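Local coordinates for protein phytanoyl-CoA dioxygenase (Streptomyces malaysiense, PDB 6ZYL) that catalyses the beta-hydroxylation of thioholgamide as a non-heme monooxygenase, probably with iron and 2-oxoglutarate, at residues 41-46 with 207-212; 146-151 with 232-237; 151-156 with 227-232; 158-163 with 200-205. All coordinates share one frame; numbering follows the deposited sequence.

Contact 1 (41-46 with 207-212); sequences VNALTH and GQCSVH
V41 and C209 face each other as an antiparallel hydrogen-bonded pair where strand 37-41 borders the larger sheet of this double-stranded beta-helix (jelly-roll) enzyme, the fold of the phytanoyl-CoA dioxygenase family. Their backbones exchange two bonds, V41 N to C209 O (3.1 Å) and C209 N to V41 O, and their side chains leave the sheet on the same face. On that face CG2 of V41 lies against SG of C209, which stands between its own backbone N and carbonyl carbon (chi1 70°) and is thereby turned to the valine; the modelled separation is so short that its exact value is doubtful, although the packing of thiol on methyl is clear. The same methyl reaches CG2 of V211 at 4.3 Å. At the surface the amides of N42 and Q208 run alongside each other, pointing the same way, with planes 27° apart. NE2 of Q208 makes only a weak bond to OD1 of N42 (3.4 Å), while its OE1 takes the backbone N of D205, which probably sets the amide's orientation. Beyond this the chain bends away before helix 46-66. L44 N still reaches G207 O at 2.9 Å, and CB of A43 packs on the same oxygen. A side chain at position 207 would collide with L44 O; in its absence G207 CA approaches L44 O to 3.2 Å in a CA-H...O contact.

Contact 2 (146-151 with 232-237); sequences VWVALT and FAIDYI
The indole of W147 meets CB of A233 at its edge, near the ring plane, with CD1 as the touching atom (4.2 Å). R229, N231, T159 and V202 also pack on this side chain, and its NE1 is hydrogen-bonded to a bound tartrate, probably from the crystallisation liquor. The other sheet face carries the phenol of Y236, which V146 meets obliquely, its CG2 3.6 Å from CD2. With CG beside the backbone N (chi1 -71°), the Y236 ring leans back towards V146 while its OH bonds to the carbonyl of V90; V99 of helix 93-103 touches both residues. F232 turns its ring off the shared strands to meet W85 edge-to-face, leaving its CB to pack on CD1 of L150 (4.2 Å). Between these rings, CG2 of V148 crosses CD1 of I234 at 4.1 Å, completing an apolar layer. Four backbone bonds hold the ladder: V146 and I234 exchange one pair, at 2.7 Å for V146 N to I234 O, and V148 and F232 exchange another. W147 and A233 form the non-hydrogen-bonded pair between them. This is the centre of the larger sheet of the double-stranded beta-helix, one face packed on helices and the other turned inward; the tartrate beside W147 is consistent with the ligand pocket that this fold holds inside its barrel.

Contact 3 (151-156 with 227-232); sequences TDTTIA and TGRFNF
Past the V148-F232 pair, F230 O accepts from L150 N and again from T151 N (3.3 Å), where the chain leaves the strand. The return bond comes to a side chain: F230 N donates to T151 OG1 at 3.0 Å and 167°, where regular antiparallel pairing would use a carbonyl. The hydroxyl sits between the backbone N and carbonyl carbon (chi1 61°), where it can accept from F230 and also donate to D152 O, at 3.2 Å. The same rotation puts CG2 anti to the carbonyl carbon, beside the backbone N, and obliquely against CD1 of the F230 ring at 3.9 Å, while L53 of helix 46-66 touches both residues. With a valine here the hydroxyl goes, and F230 N and D152 O would probably be left without this partner, although T151 N would still hold the loop's start to the strand. The site joins the C-terminal end of strand 143-149 to the N-terminal end of strand 229-237 in the jelly-roll's larger sheet, at the start of the connection to strand 160-162. Farther along this loop CG2 of T153 crosses the N231 amide, 3.6 Å from ND2, and T153 OG1 bonds to V202 O. N231 lays CG against one face of the R229 guanidinium, 3.5 Å above the plane and towards its rim. R229 NH2 bonds to F115 O and to the bound tartrate.

Contact 4 (158-163 with 200-205); sequences GTMRYA and VDVLLD
T159 turns its hydroxyl opposite its own backbone N (chi1 -167°), which brings OG1 within 2.7 Å of V202 O to donate a hydrogen bond. This bond lies just beyond the short antiparallel pairing of strands 160-162 and 200-201 in the smaller sheet of the jelly roll. Y162 and V200 form its hydrogen-bonded pair, and V202 N adds a bond to M160 O at 2.9 Å. V202 spreads its two methyls apart: CG2, beside the backbone N, lies over one face of the Y162 ring, 3.5 Å from the centroid and 18° off the normal, a CH-pi contact, while CG1 packs on W147 and S210. The Y162 OH bonds to S210 OG and H212 ND1. Were T159 an alanine, V202 O would keep T153 OG1 but lose this donor, and the turn into strand 160-162 is likely to be held less firmly. On the opposite face of the strands, R161 runs beside D201 with CG 3.3 Å from OD1, then bends at chi3 (-79°), carrying its NE to a salt bridge with E196. With R161 NE and D201 OD1 5.0 Å apart, the two probably attract only at long range, so the arginine's charge is met chiefly by E196.

From the N terminus, residues 41-46 pair with 207-212 some 160 residues later, so contact 1 closes the longest loop and fixes the edge strand to the larger sheet. Contact 2 then opens at 146-151 and closes at 232-237, crossing contact 1. Contact 3 continues directly from it through shared T151 and F232, nesting inside it and also crossing contact 1. Contact 4 is the innermost, nested in the loops of all three others, and pairs strands of the smaller sheet. S210 O with W147 N joins contacts 1 and 2, W147 packing on M160 and L204 bridges contacts 2 and 4, and T153 N with L204 O ties contact 3 to contact 4.

Contact 1 (41-46 with 207-212)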
loop_
_atom_site.group_PDB
_atom_site.type_symbol
_atom_site.label_atom_id
_atom_site.label_comp_id
_atom_site.label_asym_id
_atom_site.label_seq_id
_atom_site.Cartn_x
_atom_site.Cartn_y
_atom_site.Cartn_z
ATOM N N VAL A 41 -3.467 8.614 11.448
ATOM C CA VAL A 41 -2.377 9.582 11.478
ATOM C C VAL A 41 -2.666 10.606 10.385
ATOM O O VAL A 41 -3.096 10.249 9.282
ATOM C CB VAL A 41 -0.984 8.940 11.283
ATOM C CG1 VAL A 41 -0.837 7.693 12.155
ATOM C CG2 VAL A 41 -0.729 8.620 9.830
ATOM N N ASN A 42 -2.475 11.880 10.708
ATOM C CA ASN A 42 -2.821 12.935 9.769
ATOM C C ASN A 42 -1.831 12.961 8.613
ATOM O O ASN A 42 -0.628 12.756 8.795
ATOM C CB ASN A 42 -2.859 14.285 10.484
ATOM C CG ASN A 42 -4.086 14.438 11.366
ATOM O OD1 ASN A 42 -5.106 13.777 11.155
ATOM N ND2 ASN A 42 -3.995 15.311 12.360
ATOM N N ALA A 43 -2.354 13.194 7.411
ATOM C CA ALA A 43 -1.528 13.277 6.213
ATOM C C ALA A 43 -2.042 14.393 5.311
ATOM O O ALA A 43 -1.479 15.492 5.283
ATOM C CB ALA A 43 -1.522 11.940 5.471
ATOM N N LEU A 44 -3.118 14.123 4.581
ATOM C CA LEU A 44 -3.714 15.097 3.682
ATOM C C LEU A 44 -4.917 15.762 4.341
ATOM O O LEU A 44 -5.618 15.156 5.156
ATOM C CB LEU A 44 -4.149 14.431 2.376
ATOM C CG LEU A 44 -3.098 14.277 1.277
ATOM C CD1 LEU A 44 -1.854 13.586 1.794
ATOM C CD2 LEU A 44 -3.692 13.509 0.096
ATOM N N THR A 45 -5.141 17.024 3.985
ATOM C CA THR A 45 -6.375 17.695 4.361
ATOM C C THR A 45 -7.536 17.126 3.548
ATOM O O THR A 45 -7.347 16.412 2.559
ATOM C CB THR A 45 -6.266 19.202 4.128
ATOM O OG1 THR A 45 -6.111 19.462 2.727
ATOM C CG2 THR A 45 -5.080 19.785 4.886
ATOM N N HIS A 46 -8.759 17.452 3.972
ATOM C CA HIS A 46 -9.926 17.048 3.193
ATOM C C HIS A 46 -9.831 17.571 1.765
ATOM O O HIS A 46 -10.164 16.861 0.809
ATOM C CB HIS A 46 -11.211 17.548 3.854
ATOM C CG HIS A 46 -11.470 16.958 5.205
ATOM N ND1 HIS A 46 -12.322 15.893 5.399
ATOM C CD2 HIS A 46 -10.994 17.289 6.428
ATOM C CE1 HIS A 46 -12.358 15.591 6.686
ATOM N NE2 HIS A 46 -11.558 16.421 7.331
ATOM N N GLY A 207 -8.275 11.893 3.631
ATOM C CA GLY A 207 -6.996 12.524 3.845
ATOM C C GLY A 207 -6.168 11.881 4.940
ATOM O O GLY A 207 -4.934 11.937 4.887
ATOM N N GLN A 208 -6.820 11.290 5.937
ATOM C CA GLN A 208 -6.101 10.538 6.949
ATOM C C GLN A 208 -5.640 9.201 6.374
ATOM O O GLN A 208 -6.072 8.766 5.301
ATOM C CB GLN A 208 -6.979 10.305 8.177
ATOM C CG GLN A 208 -7.468 11.572 8.851
ATOM C CD GLN A 208 -8.288 11.283 10.092
ATOM O OE1 GLN A 208 -9.168 10.423 10.083
ATOM N NE2 GLN A 208 -8.000 12.000 11.170
ATOM N N CYS A 209 -4.760 8.533 7.110
ATOM C CA CYS A 209 -4.265 7.237 6.682
ATOM C C CYS A 209 -4.110 6.328 7.889
ATOM O O CYS A 209 -4.107 6.771 9.039
ATOM C CB CYS A 209 -2.933 7.361 5.933
ATOM S SG CYS A 209 -1.543 7.821 6.977
ATOM N N SER A 210 -4.002 5.036 7.601
ATOM C CA SER A 210 -3.691 4.014 8.583
ATOM C C SER A 210 -2.362 3.384 8.198
ATOM O O SER A 210 -2.053 3.242 7.010
ATOM C CB SER A 210 -4.789 2.952 8.647
ATOM O OG SER A 210 -4.470 1.962 9.605
ATOM N N VAL A 211 -1.569 3.029 9.202
ATOM C CA VAL A 211 -0.287 2.361 9.010
ATOM C C VAL A 211 -0.379 1.013 9.703
ATOM O O VAL A 211 -0.673 0.950 10.902
ATOM C CB VAL A 211 0.882 3.185 9.573
ATOM C CG1 VAL A 211 2.210 2.604 9.101
ATOM C CG2 VAL A 211 0.748 4.645 9.175
ATOM N N HIS A 212 -0.140 -0.065 8.961
ATOM C CA HIS A 212 -0.200 -1.393 9.548
ATOM C C HIS A 212 0.993 -2.237 9.119
ATOM O O HIS A 212 1.619 -1.996 8.083
ATOM C CB HIS A 212 -1.536 -2.107 9.206
ATOM C CG HIS A 212 -1.726 -2.421 7.753
ATOM N ND1 HIS A 212 -2.651 -1.768 6.966
ATOM C CD2 HIS A 212 -1.152 -3.356 6.959
ATOM C CE1 HIS A 212 -2.620 -2.269 5.744
ATOM N NE2 HIS A 212 -1.716 -3.232 5.713
#

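Contact 2 (146-151 with 232-237)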
loop_
_atom_site.group_PDB
_atom_site.type_symbol
_atom_site.label_atom_id
_atom_site.label_comp_id
_atom_site.label_asym_id
_atom_site.label_seq_id
_atom_site.Cartn_x
_atom_site.Cartn_y
_atom_site.Cartn_z
ATOM N N VAL A 146 1.300 2.135 4.426
ATOM C CA VAL A 146 0.496 3.322 4.699
ATOM C C VAL A 146 -0.730 3.272 3.799
ATOM O O VAL A 146 -0.609 3.269 2.569
ATOM C CB VAL A 146 1.301 4.611 4.475
ATOM C CG1 VAL A 146 0.418 5.832 4.697
ATOM C CG2 VAL A 146 2.513 4.640 5.397
ATOM N N TRP A 147 -1.907 3.234 4.414
ATOM C CA TRP A 147 -3.194 3.065 3.741
ATOM C C TRP A 147 -3.900 4.416 3.786
ATOM O O TRP A 147 -4.526 4.764 4.791
ATOM C CB TRP A 147 -3.986 1.972 4.447
ATOM C CG TRP A 147 -5.178 1.420 3.741
ATOM C CD1 TRP A 147 -5.186 0.619 2.638
ATOM C CD2 TRP A 147 -6.544 1.582 4.132
ATOM N NE1 TRP A 147 -6.478 0.283 2.308
ATOM C CE2 TRP A 147 -7.331 0.866 3.209
ATOM C CE3 TRP A 147 -7.181 2.272 5.169
ATOM C CZ2 TRP A 147 -8.722 0.819 3.292
ATOM C CZ3 TRP A 147 -8.563 2.224 5.250
ATOM C CH2 TRP A 147 -9.317 1.503 4.318
ATOM N N VAL A 148 -3.788 5.173 2.700
ATOM C CA VAL A 148 -4.280 6.546 2.651
ATOM C C VAL A 148 -5.720 6.546 2.160
ATOM O O VAL A 148 -6.033 5.966 1.113
ATOM C CB VAL A 148 -3.395 7.417 1.746
ATOM C CG1 VAL A 148 -3.917 8.850 1.720
ATOM C CG2 VAL A 148 -1.948 7.376 2.204
ATOM N N ALA A 149 -6.594 7.220 2.905
ATOM C CA ALA A 149 -8.002 7.338 2.545
ATOM C C ALA A 149 -8.177 8.523 1.602
ATOM O O ALA A 149 -8.019 9.679 2.008
ATOM C CB ALA A 149 -8.866 7.508 3.793
ATOM N N LEU A 150 -8.495 8.238 0.337
ATOM C CA LEU A 150 -8.825 9.303 -0.601
ATOM C C LEU A 150 -10.290 9.703 -0.488
ATOM O O LEU A 150 -10.631 10.864 -0.735
ATOM C CB LEU A 150 -8.499 8.869 -2.029
ATOM C CG LEU A 150 -7.021 8.597 -2.319
ATOM C CD1 LEU A 150 -6.812 8.303 -3.802
ATOM C CD2 LEU A 150 -6.143 9.759 -1.879
ATOM N N THR A 151 -11.157 8.757 -0.138
ATOM C CA THR A 151 -12.501 9.021 0.352
ATOM C C THR A 151 -12.549 8.717 1.845
ATOM O O THR A 151 -11.642 8.093 2.402
ATOM C CB THR A 151 -13.544 8.164 -0.379
ATOM O OG1 THR A 151 -13.257 6.776 -0.161
ATOM C CG2 THR A 151 -13.551 8.459 -1.868
ATOM N N PHE A 232 -5.324 4.506 -1.210
ATOM C CA PHE A 232 -4.023 4.489 -1.869
ATOM C C PHE A 232 -3.015 3.966 -0.853
ATOM O O PHE A 232 -2.758 4.620 0.165
ATOM C CB PHE A 232 -3.667 5.890 -2.367
ATOM C CG PHE A 232 -2.313 5.992 -2.998
ATOM C CD1 PHE A 232 -2.048 5.387 -4.216
ATOM C CD2 PHE A 232 -1.308 6.715 -2.381
ATOM C CE1 PHE A 232 -0.799 5.491 -4.797
ATOM C CE2 PHE A 232 -0.057 6.822 -2.956
ATOM C CZ PHE A 232 0.198 6.210 -4.166
ATOM N N ALA A 233 -2.461 2.787 -1.120
ATOM C CA ALA A 233 -1.594 2.089 -0.180
ATOM C C ALA A 233 -0.141 2.201 -0.616
ATOM O O ALA A 233 0.180 2.055 -1.799
ATOM C CB ALA A 233 -1.989 0.615 -0.068
ATOM N N ILE A 234 0.738 2.446 0.353
ATOM C CA ILE A 234 2.152 2.686 0.097
ATOM C C ILE A 234 2.957 1.768 1.000
ATOM O O ILE A 234 2.809 1.815 2.226
ATOM C CB ILE A 234 2.551 4.149 0.351
ATOM C CG1 ILE A 234 1.517 5.112 -0.230
ATOM C CG2 ILE A 234 3.927 4.435 -0.235
ATOM C CD1 ILE A 234 1.614 6.518 0.352
ATOM N N ASP A 235 3.813 0.947 0.403
ATOM C CA ASP A 235 4.712 0.086 1.160
ATOM C C ASP A 235 6.038 0.804 1.370
ATOM O O ASP A 235 6.750 1.100 0.404
ATOM C CB ASP A 235 4.932 -1.239 0.438
ATOM C CG ASP A 235 3.725 -2.143 0.509
ATOM O OD1 ASP A 235 3.096 -2.201 1.587
ATOM O OD2 ASP A 235 3.396 -2.784 -0.510
ATOM N N TYR A 236 6.356 1.101 2.626
ATOM C CA TYR A 236 7.626 1.701 2.999
ATOM C C TYR A 236 8.519 0.639 3.626
ATOM O O TYR A 236 8.056 -0.189 4.416
ATOM C CB TYR A 236 7.422 2.862 3.975
ATOM C CG TYR A 236 6.804 4.088 3.339
ATOM C CD1 TYR A 236 7.593 5.038 2.703
ATOM C CD2 TYR A 236 5.431 4.292 3.371
ATOM C CE1 TYR A 236 7.029 6.161 2.116
ATOM C CE2 TYR A 236 4.858 5.410 2.788
ATOM C CZ TYR A 236 5.663 6.341 2.163
ATOM O OH TYR A 236 5.097 7.453 1.583
ATOM N N ILE A 237 9.799 0.664 3.258
ATOM C CA ILE A 237 10.792 -0.257 3.792
ATOM C C ILE A 237 12.048 0.536 4.124
ATOM O O ILE A 237 12.237 1.663 3.665
ATOM C CB ILE A 237 11.140 -1.398 2.805
ATOM C CG1 ILE A 237 11.767 -0.824 1.530
ATOM C CG2 ILE A 237 9.908 -2.218 2.468
ATOM C CD1 ILE A 237 12.302 -1.880 0.570
#

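Contact 3 (151-156 with 227-232)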
loop_
_atom_site.group_PDB
_atom_site.type_symbol
_atom_site.label_atom_id
_atom_site.label_comp_id
_atom_site.label_asym_id
_atom_site.label_seq_id
_atom_site.Cartn_x
_atom_site.Cartn_y
_atom_site.Cartn_z
ATOM N N THR A 151 -11.157 8.757 -0.138
ATOM C CA THR A 151 -12.501 9.021 0.352
ATOM C C THR A 151 -12.549 8.717 1.845
ATOM O O THR A 151 -11.642 8.093 2.402
ATOM C CB THR A 151 -13.544 8.164 -0.379
ATOM O OG1 THR A 151 -13.257 6.776 -0.161
ATOM C CG2 THR A 151 -13.551 8.459 -1.868
ATOM N N ASP A 152 -13.623 9.156 2.497
ATOM C CA ASP A 152 -13.905 8.670 3.841
ATOM C C ASP A 152 -13.982 7.146 3.831
ATOM O O ASP A 152 -14.358 6.531 2.829
ATOM C CB ASP A 152 -15.227 9.236 4.362
ATOM C CG ASP A 152 -15.167 10.724 4.645
ATOM O OD1 ASP A 152 -14.066 11.249 4.912
ATOM O OD2 ASP A 152 -16.237 11.366 4.607
ATOM N N THR A 153 -13.624 6.527 4.952
ATOM C CA THR A 153 -13.883 5.109 5.174
ATOM C C THR A 153 -14.860 4.988 6.335
ATOM O O THR A 153 -14.623 5.547 7.412
ATOM C CB THR A 153 -12.598 4.322 5.454
ATOM O OG1 THR A 153 -11.985 4.791 6.659
ATOM C CG2 THR A 153 -11.629 4.464 4.283
ATOM N N THR A 154 -15.961 4.279 6.103
ATOM C CA THR A 154 -17.063 4.176 7.048
ATOM C C THR A 154 -17.348 2.708 7.326
ATOM O O THR A 154 -16.782 1.811 6.694
ATOM C CB THR A 154 -18.325 4.858 6.507
ATOM O OG1 THR A 154 -18.956 3.999 5.549
ATOM C CG2 THR A 154 -17.979 6.183 5.840
ATOM N N ILE A 155 -18.252 2.460 8.275
ATOM C CA ILE A 155 -18.603 1.084 8.600
ATOM C C ILE A 155 -19.333 0.386 7.463
ATOM O O ILE A 155 -19.468 -0.843 7.489
ATOM C CB ILE A 155 -19.470 1.004 9.875
ATOM C CG1 ILE A 155 -20.817 1.702 9.671
ATOM C CG2 ILE A 155 -18.736 1.607 11.063
ATOM C CD1 ILE A 155 -21.871 1.315 10.706
ATOM N N ALA A 156 -19.810 1.136 6.465
ATOM C CA ALA A 156 -20.669 0.579 5.432
ATOM C C ALA A 156 -20.113 0.659 4.015
ATOM O O ALA A 156 -20.657 -0.008 3.129
ATOM C CB ALA A 156 -22.041 1.273 5.450
ATOM N N THR A 227 -21.473 5.280 -3.187
ATOM C CA THR A 227 -20.260 6.019 -3.507
ATOM C C THR A 227 -19.053 5.107 -3.360
ATOM O O THR A 227 -18.942 4.364 -2.378
ATOM C CB THR A 227 -20.113 7.247 -2.605
ATOM O OG1 THR A 227 -21.257 8.098 -2.766
ATOM C CG2 THR A 227 -18.854 8.025 -2.951
ATOM N N GLY A 228 -18.153 5.166 -4.338
ATOM C CA GLY A 228 -16.976 4.327 -4.303
ATOM C C GLY A 228 -16.031 4.708 -3.179
ATOM O O GLY A 228 -15.953 5.861 -2.757
ATOM N N ARG A 229 -15.299 3.708 -2.692
ATOM C CA ARG A 229 -14.319 3.869 -1.624
ATOM C C ARG A 229 -12.928 3.755 -2.232
ATOM O O ARG A 229 -12.591 2.722 -2.818
ATOM C CB ARG A 229 -14.536 2.812 -0.542
ATOM C CG ARG A 229 -13.637 2.934 0.670
ATOM C CD ARG A 229 -13.110 1.564 1.080
ATOM N NE ARG A 229 -11.973 1.162 0.258
ATOM C CZ ARG A 229 -11.203 0.107 0.500
ATOM N NH1 ARG A 229 -11.443 -0.670 1.546
ATOM N NH2 ARG A 229 -10.186 -0.168 -0.306
ATOM N N PHE A 230 -12.130 4.814 -2.098
ATOM C CA PHE A 230 -10.823 4.904 -2.743
ATOM C C PHE A 230 -9.737 4.973 -1.680
ATOM O O PHE A 230 -9.737 5.887 -0.848
ATOM C CB PHE A 230 -10.729 6.136 -3.651
ATOM C CG PHE A 230 -11.499 6.018 -4.932
ATOM C CD1 PHE A 230 -12.882 6.062 -4.929
ATOM C CD2 PHE A 230 -10.840 5.883 -6.142
ATOM C CE1 PHE A 230 -13.594 5.958 -6.106
ATOM C CE2 PHE A 230 -11.546 5.776 -7.323
ATOM C CZ PHE A 230 -12.927 5.814 -7.306
ATOM N N ASN A 231 -8.794 4.036 -1.732
ATOM C CA ASN A 231 -7.657 4.029 -0.823
ATOM C C ASN A 231 -6.375 3.796 -1.610
ATOM O O ASN A 231 -6.347 3.008 -2.560
ATOM C CB ASN A 231 -7.830 2.966 0.257
ATOM C CG ASN A 231 -8.980 3.284 1.197
ATOM O OD1 ASN A 231 -10.138 2.993 0.899
ATOM N ND2 ASN A 231 -8.665 3.903 2.330
ATOM N N PHE A 232 -5.324 4.506 -1.210
ATOM C CA PHE A 232 -4.023 4.489 -1.869
ATOM C C PHE A 232 -3.015 3.966 -0.853
ATOM O O PHE A 232 -2.758 4.620 0.165
ATOM C CB PHE A 232 -3.667 5.890 -2.367
ATOM C CG PHE A 232 -2.313 5.992 -2.998
ATOM C CD1 PHE A 232 -2.048 5.387 -4.216
ATOM C CD2 PHE A 232 -1.308 6.715 -2.381
ATOM C CE1 PHE A 232 -0.799 5.491 -4.797
ATOM C CE2 PHE A 232 -0.057 6.822 -2.956
ATOM C CZ PHE A 232 0.198 6.210 -4.166
#

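Contact 4 (158-163 with 200-205)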
loop_
_atom_site.group_PDB
_atom_site.type_symbol
_atom_site.label_atom_id
_atom_site.label_comp_id
_atom_site.label_asym_id
_atom_site.label_seq_id
_atom_site.Cartn_x
_atom_site.Cartn_y
_atom_site.Cartn_z
ATOM N N GLY A 158 -17.307 -0.469 2.805
ATOM C CA GLY A 158 -16.377 -1.525 2.452
ATOM C C GLY A 158 -14.992 -1.359 3.033
ATOM O O GLY A 158 -13.993 -1.681 2.380
ATOM N N THR A 159 -14.910 -0.878 4.265
ATOM C CA THR A 159 -13.608 -0.573 4.830
ATOM C C THR A 159 -12.910 -1.843 5.317
ATOM O O THR A 159 -13.495 -2.927 5.407
ATOM C CB THR A 159 -13.736 0.431 5.976
ATOM O OG1 THR A 159 -12.437 0.943 6.306
ATOM C CG2 THR A 159 -14.346 -0.227 7.206
ATOM N N MET A 160 -11.632 -1.681 5.637
ATOM C CA MET A 160 -10.785 -2.749 6.140
ATOM C C MET A 160 -10.961 -2.910 7.644
ATOM O O MET A 160 -11.214 -1.942 8.368
ATOM C CB MET A 160 -9.333 -2.417 5.803
ATOM C CG MET A 160 -8.287 -3.444 6.146
ATOM S SD MET A 160 -6.787 -3.068 5.199
ATOM C CE MET A 160 -6.447 -1.382 5.709
ATOM N N ARG A 161 -10.849 -4.154 8.104
ATOM C CA ARG A 161 -10.842 -4.480 9.523
ATOM C C ARG A 161 -9.475 -5.034 9.903
ATOM O O ARG A 161 -8.886 -5.811 9.148
ATOM C CB ARG A 161 -11.898 -5.531 9.884
ATOM C CG ARG A 161 -13.282 -5.317 9.330
ATOM C CD ARG A 161 -14.282 -6.212 10.066
ATOM N NE ARG A 161 -14.260 -7.601 9.605
ATOM C CZ ARG A 161 -14.681 -7.999 8.408
ATOM N NH1 ARG A 161 -15.151 -7.114 7.540
ATOM N NH2 ARG A 161 -14.631 -9.282 8.076
ATOM N N TYR A 162 -8.990 -4.669 11.086
ATOM C CA TYR A 162 -7.723 -5.177 11.592
ATOM C C TYR A 162 -7.956 -6.191 12.707
ATOM O O TYR A 162 -8.938 -6.107 13.448
ATOM C CB TYR A 162 -6.842 -4.053 12.145
ATOM C CG TYR A 162 -6.229 -3.125 11.127
ATOM C CD1 TYR A 162 -5.874 -3.568 9.860
ATOM C CD2 TYR A 162 -5.989 -1.798 11.448
ATOM C CE1 TYR A 162 -5.304 -2.705 8.939
ATOM C CE2 TYR A 162 -5.421 -0.935 10.543
ATOM C CZ TYR A 162 -5.080 -1.387 9.293
ATOM O OH TYR A 162 -4.520 -0.504 8.401
ATOM N N ALA A 163 -7.026 -7.139 12.834
ATOM C CA ALA A 163 -6.979 -8.078 13.956
ATOM C C ALA A 163 -5.810 -7.657 14.843
ATOM O O ALA A 163 -4.650 -7.946 14.535
ATOM C CB ALA A 163 -6.828 -9.515 13.468
ATOM N N VAL A 200 -11.079 -4.489 14.465
ATOM C CA VAL A 200 -11.126 -3.033 14.534
ATOM C C VAL A 200 -11.377 -2.491 13.134
ATOM O O VAL A 200 -10.544 -2.665 12.236
ATOM C CB VAL A 200 -9.829 -2.448 15.117
ATOM C CG1 VAL A 200 -9.965 -0.946 15.318
ATOM C CG2 VAL A 200 -9.465 -3.142 16.421
ATOM N N ASP A 201 -12.519 -1.827 12.956
ATOM C CA ASP A 201 -12.816 -1.149 11.702
ATOM C C ASP A 201 -11.878 0.038 11.515
ATOM O O ASP A 201 -11.698 0.849 12.427
ATOM C CB ASP A 201 -14.267 -0.667 11.692
ATOM C CG ASP A 201 -15.236 -1.717 11.184
ATOM O OD1 ASP A 201 -14.792 -2.721 10.593
ATOM O OD2 ASP A 201 -16.456 -1.527 11.370
ATOM N N VAL A 202 -11.290 0.154 10.326
ATOM C CA VAL A 202 -10.372 1.247 10.018
ATOM C C VAL A 202 -11.212 2.402 9.479
ATOM O O VAL A 202 -11.523 2.460 8.289
ATOM C CB VAL A 202 -9.287 0.818 9.031
ATOM C CG1 VAL A 202 -8.283 1.944 8.828
ATOM C CG2 VAL A 202 -8.593 -0.441 9.530
ATOM N N LEU A 203 -11.571 3.327 10.363
ATOM C CA LEU A 203 -12.468 4.432 10.046
ATOM C C LEU A 203 -11.665 5.722 9.989
ATOM O O LEU A 203 -11.066 6.132 10.990
ATOM C CB LEU A 203 -13.585 4.532 11.083
ATOM C CG LEU A 203 -14.358 3.228 11.292
ATOM C CD1 LEU A 203 -15.332 3.346 12.453
ATOM C CD2 LEU A 203 -15.087 2.830 10.013
ATOM N N LEU A 204 -11.668 6.363 8.824
ATOM C CA LEU A 204 -10.800 7.500 8.571
ATOM C C LEU A 204 -11.567 8.621 7.890
ATOM O O LEU A 204 -12.413 8.371 7.028
ATOM C CB LEU A 204 -9.619 7.095 7.678
ATOM C CG LEU A 204 -8.729 5.940 8.136
ATOM C CD1 LEU A 204 -7.802 5.506 7.009
ATOM C CD2 LEU A 204 -7.935 6.352 9.359
ATOM N N ASP A 205 -11.261 9.856 8.281
ATOM C CA ASP A 205 -11.620 11.001 7.461
ATOM C C ASP A 205 -10.799 10.977 6.177
ATOM O O ASP A 205 -9.639 10.558 6.169
ATOM C CB ASP A 205 -11.362 12.310 8.206
ATOM C CG ASP A 205 -12.303 12.516 9.377
ATOM O OD1 ASP A 205 -13.296 11.766 9.495
ATOM O OD2 ASP A 205 -12.044 13.433 10.183
#